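Side-chain contact in uncharacterized protein (Legionella pneumophila subsp. pneumophila, PDB 5T2X), which is of unknown function but folds as a mainly helical chain without strands, assigned to the DUF5630 family: residues C131-N136 and A220-G225. Residues are numbered along the deposited sequence; the frame is centred on the assembly and turned at random.
Sequences CFYAYN and AYFGKG
The rings of Tyr133 and Phe222 lie nearly parallel, planes at 13°, but are slid so far apart, with centroids separated by 5.0 Å, that they barely overlap. Approaching from opposite directions, they meet through their outer ends, which lie alongside each other: Phe222 CE1 lies 3.6 Å from Tyr133 CZ and Phe222 CZ 3.6 Å from Tyr133 CE1. At the edge of the tyrosine ring, in its plane, sits the carbonyl O of Ala220, 3.8 Å from Tyr133 CE1. Ala220 CB comes obliquely to Phe132, 3.6 Å from CE2, and also rests 4.0 Å above the centre of one face of the Tyr221 ring. Phe132 reaches it because CG stands anti to the backbone N (chi1 173°), and its ring also meets His168 edge-to-face. Tyr133 OH lies 3.4 Å from Phe222 CE1, obliquely to the ring, and is hydrogen-bonded to Asn219 O. Phe222, at positive phi, is the C-prime residue of a Schellman motif closing helix 211-220, in which Phe222 N bonds Asn219 O. Thus the first turn of helix 132-147 packs against the C-terminal end of helix 211-220 and the loop that follows, held by dispersion between rings and methyl, while the tyrosine hydroxyl and Phe222 N share the Asn219 carbonyl, which ties the hydroxyl to the helix end and is consistent with a restrained ring position.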
loop_
_atom_site.group_PDB
_atom_site.type_symbol
_atom_site.label_atom_id
_atom_site.label_comp_id
_atom_site.label_asym_id
_atom_site.label_seq_id
_atom_site.Cartn_x
_atom_site.Cartn_y
_atom_site.Cartn_z
ATOM N N CYS A 131 -1.782 2.024 -2.629
ATOM C CA CYS A 131 -1.651 2.493 -1.256
ATOM C C CYS A 131 -1.703 1.315 -0.292
ATOM O O CYS A 131 -2.587 0.457 -0.390
ATOM C CB CYS A 131 -2.759 3.493 -0.932
ATOM S SG CYS A 131 -2.725 4.124 0.758
ATOM N N PHE A 132 -0.749 1.272 0.645
ATOM C CA PHE A 132 -0.703 0.169 1.601
ATOM C C PHE A 132 -1.944 0.147 2.483
ATOM O O PHE A 132 -2.454 -0.928 2.818
ATOM C CB PHE A 132 0.556 0.263 2.464
ATOM C CG PHE A 132 0.595 -0.741 3.586
ATOM C CD1 PHE A 132 1.065 -2.025 3.369
ATOM C CD2 PHE A 132 0.153 -0.401 4.858
ATOM C CE1 PHE A 132 1.098 -2.951 4.396
ATOM C CE2 PHE A 132 0.179 -1.323 5.886
ATOM C CZ PHE A 132 0.655 -2.600 5.655
ATOM N N TYR A 133 -2.431 1.324 2.885
ATOM C CA TYR A 133 -3.627 1.385 3.717
ATOM C C TYR A 133 -4.818 0.755 3.009
ATOM O O TYR A 133 -5.635 0.071 3.638
ATOM C CB TYR A 133 -3.937 2.837 4.086
ATOM C CG TYR A 133 -2.780 3.596 4.696
ATOM C CD1 TYR A 133 -1.968 3.013 5.660
ATOM C CD2 TYR A 133 -2.497 4.899 4.303
ATOM C CE1 TYR A 133 -0.910 3.709 6.217
ATOM C CE2 TYR A 133 -1.444 5.599 4.852
ATOM C CZ TYR A 133 -0.653 5.001 5.808
ATOM O OH TYR A 133 0.397 5.702 6.355
ATOM N N ALA A 134 -4.930 0.969 1.698
ATOM C CA ALA A 134 -6.043 0.406 0.943
ATOM C C ALA A 134 -5.922 -1.108 0.833
ATOM O O ALA A 134 -6.898 -1.836 1.049
ATOM C CB ALA A 134 -6.112 1.041 -0.445
ATOM N N TYR A 135 -4.728 -1.601 0.488
ATOM C CA TYR A 135 -4.518 -3.044 0.413
ATOM C C TYR A 135 -4.783 -3.709 1.758
ATOM O O TYR A 135 -5.368 -4.796 1.817
ATOM C CB TYR A 135 -3.096 -3.344 -0.062
ATOM C CG TYR A 135 -2.884 -3.141 -1.546
ATOM C CD1 TYR A 135 -3.875 -3.470 -2.460
ATOM C CD2 TYR A 135 -1.690 -2.617 -2.031
ATOM C CE1 TYR A 135 -3.685 -3.287 -3.820
ATOM C CE2 TYR A 135 -1.491 -2.431 -3.389
ATOM C CZ TYR A 135 -2.492 -2.766 -4.278
ATOM O OH TYR A 135 -2.301 -2.583 -5.629
ATOM N N ASN A 136 -4.366 -3.066 2.850
ATOM C CA ASN A 136 -4.612 -3.623 4.176
ATOM C C ASN A 136 -6.103 -3.658 4.489
ATOM O O ASN A 136 -6.622 -4.671 4.973
ATOM C CB ASN A 136 -3.860 -2.810 5.232
ATOM C CG ASN A 136 -4.026 -3.374 6.628
ATOM O OD1 ASN A 136 -4.157 -4.583 6.810
ATOM N ND2 ASN A 136 -4.026 -2.496 7.624
ATOM N N ALA A 220 3.470 2.879 7.243
ATOM C CA ALA A 220 2.431 1.876 7.452
ATOM C C ALA A 220 1.856 1.944 8.860
ATOM O O ALA A 220 0.648 1.760 9.053
ATOM C CB ALA A 220 2.986 0.483 7.170
ATOM N N TYR A 221 2.699 2.202 9.857
ATOM C CA TYR A 221 2.267 2.217 11.247
ATOM C C TYR A 221 2.269 3.618 11.843
ATOM O O TYR A 221 2.189 3.760 13.068
ATOM C CB TYR A 221 3.144 1.273 12.072
ATOM C CG TYR A 221 3.331 -0.069 11.401
ATOM C CD1 TYR A 221 2.240 -0.879 11.111
ATOM C CD2 TYR A 221 4.595 -0.520 11.044
ATOM C CE1 TYR A 221 2.402 -2.102 10.488
ATOM C CE2 TYR A 221 4.767 -1.744 10.422
ATOM C CZ TYR A 221 3.667 -2.531 10.146
ATOM O OH TYR A 221 3.832 -3.748 9.526
ATOM N N PHE A 222 2.352 4.651 11.000
ATOM C CA PHE A 222 2.251 6.046 11.431
ATOM C C PHE A 222 3.308 6.389 12.479
ATOM O O PHE A 222 3.031 7.063 13.472
ATOM C CB PHE A 222 0.845 6.361 11.946
ATOM C CG PHE A 222 -0.249 5.972 10.990
ATOM C CD1 PHE A 222 -0.553 6.772 9.900
ATOM C CD2 PHE A 222 -0.969 4.803 11.179
ATOM C CE1 PHE A 222 -1.555 6.415 9.017
ATOM C CE2 PHE A 222 -1.973 4.441 10.301
ATOM C CZ PHE A 222 -2.267 5.247 9.219
ATOM N N GLY A 223 4.533 5.916 12.253
ATOM C CA GLY A 223 5.647 6.217 13.126
ATOM C C GLY A 223 5.643 5.513 14.464
ATOM O O GLY A 223 6.564 5.731 15.258
ATOM N N LYS A 224 4.647 4.675 14.745
ATOM C CA LYS A 224 4.539 3.997 16.030
ATOM C C LYS A 224 5.340 2.701 16.091
ATOM O O LYS A 224 5.217 1.959 17.070
ATOM C CB LYS A 224 3.068 3.725 16.361
ATOM C CG LYS A 224 2.344 4.931 16.942
ATOM C CD LYS A 224 0.895 4.617 17.280
ATOM C CE LYS A 224 0.065 4.402 16.026
ATOM N NZ LYS A 224 -1.379 4.218 16.341
ATOM N N GLY A 225 6.150 2.412 15.077
ATOM C CA GLY A 225 7.050 1.281 15.121
ATOM C C GLY A 225 6.391 -0.033 14.739
ATOM O O GLY A 225 5.172 -0.158 14.619
#